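Local coordinates for protein peptidoglycan glycosyltransferase (Atopobium parvulum, PDB 4OVD) that is a penicillin-binding protein of the D,D-transpeptidase family, pairing a dimerisation domain with a transpeptidase domain of the penicillin-binding fold, at residues V330-W335 against R350-G355; A463-M468 against T486-T491. All blocks are in the same frame, centred on the assembly; numbering follows the deposited sequence.

Interaction 1 of 2, residues V330-W335 against R350-G355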
loop_
_atom_site.group_PDB
_atom_site.type_symbol
_atom_site.label_atom_id
_atom_site.label_comp_id
_atom_site.label_asym_id
_atom_site.label_seq_id
_atom_site.Cartn_x
_atom_site.Cartn_y
_atom_site.Cartn_z
ATOM N N VAL A 330 -24.698 -9.013 10.378
ATOM C CA VAL A 330 -23.582 -9.217 9.461
ATOM C C VAL A 330 -24.000 -10.465 8.704
ATOM O O VAL A 330 -24.586 -11.384 9.286
ATOM C CB VAL A 330 -22.280 -9.402 10.222
ATOM C CG1 VAL A 330 -21.093 -9.732 9.299
ATOM C CG2 VAL A 330 -22.004 -8.144 10.987
ATOM N N THR A 331 -23.736 -10.470 7.404
ATOM C CA THR A 331 -24.047 -11.574 6.532
ATOM C C THR A 331 -22.922 -11.823 5.518
ATOM O O THR A 331 -22.060 -11.000 5.318
ATOM C CB THR A 331 -25.308 -11.299 5.667
ATOM O OG1 THR A 331 -25.107 -10.078 4.930
ATOM C CG2 THR A 331 -26.548 -11.212 6.486
ATOM N N ASP A 332 -22.938 -13.009 4.943
ATOM C CA ASP A 332 -22.056 -13.426 3.878
ATOM C C ASP A 332 -22.943 -13.553 2.570
ATOM O O ASP A 332 -24.079 -14.086 2.606
ATOM C CB ASP A 332 -21.499 -14.861 4.160
ATOM C CG ASP A 332 -20.478 -14.938 5.341
ATOM O OD1 ASP A 332 -20.004 -13.861 5.687
ATOM O OD2 ASP A 332 -20.113 -16.086 5.855
ATOM N N ASP A 333 -22.423 -13.109 1.429
ATOM C CA ASP A 333 -23.094 -13.309 0.100
ATOM C C ASP A 333 -22.728 -14.763 -0.357
ATOM O O ASP A 333 -21.673 -14.990 -0.972
ATOM C CB ASP A 333 -22.613 -12.247 -0.899
ATOM C CG ASP A 333 -21.081 -12.315 -1.159
ATOM O OD1 ASP A 333 -20.392 -13.140 -0.498
ATOM O OD2 ASP A 333 -20.555 -11.515 -1.971
ATOM N N ASP A 334 -23.600 -15.741 -0.075
ATOM C CA ASP A 334 -23.240 -17.155 -0.290
ATOM C C ASP A 334 -24.435 -18.054 -0.522
ATOM O O ASP A 334 -25.573 -17.573 -0.581
ATOM C CB ASP A 334 -22.383 -17.659 0.930
ATOM C CG ASP A 334 -23.125 -17.520 2.298
ATOM O OD1 ASP A 334 -24.342 -17.208 2.328
ATOM O OD2 ASP A 334 -22.480 -17.710 3.358
ATOM N N TRP A 335 -24.193 -19.361 -0.536
ATOM C CA TRP A 335 -25.249 -20.330 -0.900
ATOM C C TRP A 335 -25.982 -20.996 0.247
ATOM O O TRP A 335 -27.154 -21.317 0.133
ATOM C CB TRP A 335 -24.645 -21.407 -1.855
ATOM C CG TRP A 335 -24.215 -20.735 -3.070
ATOM C CD1 TRP A 335 -25.026 -20.269 -4.085
ATOM C CD2 TRP A 335 -22.911 -20.261 -3.347
ATOM N NE1 TRP A 335 -24.274 -19.533 -4.984
ATOM C CE2 TRP A 335 -22.975 -19.524 -4.559
ATOM C CE3 TRP A 335 -21.700 -20.366 -2.688
ATOM C CZ2 TRP A 335 -21.852 -18.948 -5.142
ATOM C CZ3 TRP A 335 -20.595 -19.776 -3.251
ATOM C CH2 TRP A 335 -20.675 -19.078 -4.474
ATOM N N ARG A 350 -12.851 -18.362 1.816
ATOM C CA ARG A 350 -14.075 -17.797 1.298
ATOM C C ARG A 350 -14.407 -16.348 1.701
ATOM O O ARG A 350 -15.370 -15.791 1.261
ATOM C CB ARG A 350 -15.212 -18.714 1.668
ATOM C CG ARG A 350 -15.664 -18.617 3.077
ATOM C CD ARG A 350 -16.980 -19.335 3.284
ATOM N NE ARG A 350 -16.951 -20.713 2.836
ATOM C CZ ARG A 350 -17.921 -21.301 2.167
ATOM N NH1 ARG A 350 -19.012 -20.634 1.867
ATOM N NH2 ARG A 350 -17.802 -22.552 1.807
ATOM N N SER A 351 -13.591 -15.757 2.534
ATOM C CA SER A 351 -13.806 -14.423 3.007
ATOM C C SER A 351 -15.133 -14.266 3.692
ATOM O O SER A 351 -15.963 -13.510 3.280
ATOM C CB SER A 351 -13.639 -13.414 1.905
ATOM O OG SER A 351 -13.265 -12.210 2.466
ATOM N N SER A 352 -15.322 -15.000 4.753
ATOM C CA SER A 352 -16.586 -14.869 5.544
ATOM C C SER A 352 -16.555 -13.700 6.546
ATOM O O SER A 352 -15.785 -13.706 7.536
ATOM C CB SER A 352 -16.759 -16.148 6.347
ATOM O OG SER A 352 -17.806 -16.106 7.318
ATOM N N ASN A 353 -17.393 -12.712 6.309
ATOM C CA ASN A 353 -17.538 -11.638 7.258
ATOM C C ASN A 353 -18.099 -12.109 8.549
ATOM O O ASN A 353 -17.691 -11.615 9.604
ATOM C CB ASN A 353 -18.473 -10.519 6.741
ATOM C CG ASN A 353 -17.883 -9.806 5.561
ATOM O OD1 ASN A 353 -16.670 -9.651 5.441
ATOM N ND2 ASN A 353 -18.725 -9.290 4.758
ATOM N N VAL A 354 -19.090 -12.990 8.474
ATOM C CA VAL A 354 -19.688 -13.514 9.675
ATOM C C VAL A 354 -18.673 -14.219 10.577
ATOM O O VAL A 354 -18.642 -14.010 11.774
ATOM C CB VAL A 354 -20.838 -14.473 9.371
ATOM C CG1 VAL A 354 -21.414 -15.024 10.676
ATOM C CG2 VAL A 354 -21.970 -13.731 8.661
ATOM N N GLY A 355 -17.811 -15.008 9.973
ATOM C CA GLY A 355 -16.798 -15.763 10.730
ATOM C C GLY A 355 -15.846 -14.782 11.404
ATOM O O GLY A 355 -15.475 -14.995 12.571
HETATM O O HOH W 1 -19.785 -17.769 3.371
HETATM O O HOH W 2 -18.844 -12.304 3.970
HETATM O O HOH W 3 -21.982 -21.505 1.011
#
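Asp-332 meets the start of helix 353-364 with both carboxylate oxygens. Ser-352 donates its hydroxyl to the syn lone pair of Asp-332 OD2, with Ser-352 OG 2.7 Å from that oxygen. Val-354 N bonds to Asp-332 OD1 at 3.1 Å. This second bond is almost straight (177°) and arrives on the syn side, though 27° out of the carboxylate plane. An acid suits this place, since its charge would probably be favoured by the helix N-terminus. Arg-336 also forms a salt bridge with Asp-332 OD2.

Ser-352 is the N-cap residue, and its hydroxyl works in both directions. Ser-352 OG stands anti to its own N (chi1 171°), where it accepts from Gly-355 N at 2.9 Å while donating to Asp-332. Water extends the grip: one molecule donates to Asp-332 OD1 at 2.6 Å and to Ser-351 O, and accepts from Asn-353 N. Another donates to both Asp-332 OD2 and Asp-334 OD2, with a weak bond from Arg-350 NH1.

Beyond the polar cluster lies aliphatic packing. Val-330 CG1 rests on Asn-353 CB at 3.7 Å, the two side chains crossing at about a right angle, and on Val-354 CG2 at 4.1 Å. The amide oxygen of Asn-353 turns to Lys-298 instead.

Helix 344-350 ends in a Schellman motif, with Ser-351 as its positive-phi residue, so the chain turns sharply before helix 353-364 begins. Strand 328-331 pairs with strand 322-325, whose Leu-323 touches Val-354; Met-342 of strand 340-343 lies against Asp-332 and Ser-352, and Phe-410 covers Val-330 and Asn-353.

Interaction 2 of 2, residues A463-M468 against T486-T491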
loop_
_atom_site.group_PDB
_atom_site.type_symbol
_atom_site.label_atom_id
_atom_site.label_comp_id
_atom_site.label_asym_id
_atom_site.label_seq_id
_atom_site.Cartn_x
_atom_site.Cartn_y
_atom_site.Cartn_z
ATOM N N ALA A 463 1.779 -19.139 9.987
ATOM C CA ALA A 463 0.429 -19.681 9.943
ATOM C C ALA A 463 -0.424 -18.758 9.027
ATOM O O ALA A 463 -1.183 -19.241 8.229
ATOM C CB ALA A 463 -0.160 -19.732 11.347
ATOM N N GLU A 464 -0.227 -17.430 9.093
ATOM C CA GLU A 464 -0.960 -16.534 8.231
ATOM C C GLU A 464 -0.591 -16.722 6.735
ATOM O O GLU A 464 -1.491 -16.708 5.853
ATOM C CB GLU A 464 -0.753 -15.107 8.626
ATOM C CG GLU A 464 -1.335 -14.750 9.972
ATOM C CD GLU A 464 -2.864 -14.693 9.992
ATOM O OE1 GLU A 464 -3.498 -14.126 9.059
ATOM O OE2 GLU A 464 -3.437 -15.227 10.974
ATOM N N LEU A 465 0.692 -16.863 6.428
ATOM C CA LEU A 465 1.088 -17.091 5.060
ATOM C C LEU A 465 0.462 -18.386 4.534
ATOM O O LEU A 465 0.026 -18.446 3.361
ATOM C CB LEU A 465 2.605 -17.209 4.912
ATOM C CG LEU A 465 3.452 -15.944 4.944
ATOM C CD1 LEU A 465 4.962 -16.310 4.939
ATOM C CD2 LEU A 465 3.090 -15.004 3.787
ATOM N N ASP A 466 0.466 -19.425 5.380
ATOM C CA ASP A 466 -0.165 -20.682 5.015
ATOM C C ASP A 466 -1.631 -20.461 4.628
ATOM O O ASP A 466 -2.100 -20.979 3.624
ATOM C CB ASP A 466 -0.058 -21.741 6.108
ATOM C CG ASP A 466 -0.436 -23.130 5.594
ATOM O OD1 ASP A 466 0.330 -23.670 4.772
ATOM O OD2 ASP A 466 -1.491 -23.674 6.002
HETATM N N MSE A 467 -2.354 -19.685 5.403
HETATM C CA MSE A 467 -3.732 -19.437 5.082
HETATM C C MSE A 467 -3.867 -18.568 3.855
HETATM O O MSE A 467 -4.728 -18.811 3.049
HETATM C CB MSE A 467 -4.578 -18.847 6.194
HETATM C CG MSE A 467 -4.587 -19.778 7.367
HETATM SE SE MSE A 467 -5.716 -19.142 8.836
HETATM C CE MSE A 467 -4.553 -17.740 9.594
HETATM N N MSE A 468 -2.973 -17.604 3.663
HETATM C CA MSE A 468 -3.039 -16.726 2.493
HETATM C C MSE A 468 -2.714 -17.516 1.262
HETATM O O MSE A 468 -3.134 -17.158 0.180
HETATM C CB MSE A 468 -2.097 -15.585 2.654
HETATM C CG MSE A 468 -2.697 -14.679 3.717
HETATM SE SE MSE A 468 -1.267 -13.369 4.111
HETATM C CE MSE A 468 -1.168 -12.377 2.433
ATOM N N THR A 486 4.981 -19.294 -5.861
ATOM C CA THR A 486 4.037 -19.464 -4.750
ATOM C C THR A 486 3.509 -18.087 -4.484
ATOM O O THR A 486 4.268 -17.176 -4.503
ATOM C CB THR A 486 4.714 -19.967 -3.469
ATOM O OG1 THR A 486 5.189 -21.288 -3.677
ATOM C CG2 THR A 486 3.725 -19.982 -2.338
ATOM N N VAL A 487 2.205 -17.931 -4.358
ATOM C CA VAL A 487 1.567 -16.626 -4.083
ATOM C C VAL A 487 0.664 -16.798 -2.883
ATOM O O VAL A 487 -0.177 -17.685 -2.857
ATOM C CB VAL A 487 0.756 -16.135 -5.288
ATOM C CG1 VAL A 487 -0.031 -14.844 -5.006
ATOM C CG2 VAL A 487 1.678 -15.965 -6.455
ATOM N N ALA A 488 0.926 -16.014 -1.843
ATOM C CA ALA A 488 0.087 -15.999 -0.670
ATOM C C ALA A 488 -0.610 -14.621 -0.762
ATOM O O ALA A 488 0.050 -13.614 -0.940
ATOM C CB ALA A 488 0.941 -16.056 0.559
ATOM N N GLY A 489 -1.918 -14.575 -0.723
ATOM C CA GLY A 489 -2.552 -13.312 -0.809
ATOM C C GLY A 489 -3.977 -13.281 -0.325
ATOM O O GLY A 489 -4.502 -14.269 0.159
ATOM N N LYS A 490 -4.611 -12.120 -0.511
ATOM C CA LYS A 490 -5.958 -11.921 -0.076
ATOM C C LYS A 490 -6.670 -10.860 -0.942
ATOM O O LYS A 490 -6.076 -9.833 -1.245
ATOM C CB LYS A 490 -5.958 -11.430 1.378
ATOM C CG LYS A 490 -7.364 -11.248 1.903
ATOM C CD LYS A 490 -8.058 -12.569 2.185
ATOM C CE LYS A 490 -9.459 -12.412 2.792
ATOM N NZ LYS A 490 -10.378 -11.979 1.720
ATOM N N THR A 491 -7.912 -11.179 -1.335
ATOM C CA THR A 491 -8.778 -10.281 -2.039
ATOM C C THR A 491 -9.521 -9.414 -1.034
ATOM O O THR A 491 -9.645 -9.725 0.124
ATOM C CB THR A 491 -9.815 -11.040 -2.829
ATOM O OG1 THR A 491 -10.426 -12.031 -1.988
ATOM C CG2 THR A 491 -9.176 -11.739 -4.036
#
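Leu-465 is the first residue of helix 463-468 to meet strand 487-491, laying one branch, CD2, against Ala-488 CB at 4.0 Å. Its CG lies beside the backbone N, which lets CD2 reach that methyl although the side chain does not set out toward the strand. The same methyl, Ala-488 CB, also packs on the helix backbone, 3.8 Å from Leu-465 O. Asp-466 and Met-467 turn from the strand: the acid forms a salt bridge with Arg-345, and the selenomethionine packs on Val-344 and Leu-348 of helix 344-350.

Met-468, also selenomethionine, makes up most of the helix side of the contact. Its CB faces Ala-488 CB at 3.7 Å, and the bend at chi3 (67°) folds the chain back over the strand, bringing Met-468 CE to 3.6 Å from Gly-489 CA. A long, flexible side chain can follow the bare glycine backbone in this way, and it also touches Tyr-425 of helix 418-429.

One backbone bond joins the two elements: Gly-489 N donates to Met-468 O at 3.0 Å. The donor approaches from above the carbonyl plane, 58° out of it, and so not along a lone pair. Ala-488 CA adds a C-H...O contact to the same oxygen.

Small residues at 488 and 489 fit the close helix-to-strand approach, 6.6 Å between axes inclined at 74°. The arrangement is a helix packed on an edge strand of the five-stranded antiparallel sheet of the transpeptidase fold, the strand on which Lys-490 and Thr-491 open the family's KTG motif.

In the fold
The two contacts meet at a cluster of residues that, as in other penicillin-binding proteins, probably forms the active-site region. The centres of interactions 1 and 2 are 19 Å apart. They nevertheless touch through Ser-351 OG of interaction 1 and Lys-490 NZ of interaction 2, a probable hydrogen bond of 3.0 Å. Ser-351 and Asn-353 fit the SxN motif of this family, and Lys-490 the KTG motif; Ser-295 and Lys-298 fit the SxxK motif. Lys-298 bonds to both Ser-351 OG and Asn-353 OD1, so all three motifs converge here. Helix 344-350 forms a second bridge, with Leu-348 touching the side chain of Lys-490. A bound calcium ion lies about 7 Å from the side chain of Asn-353.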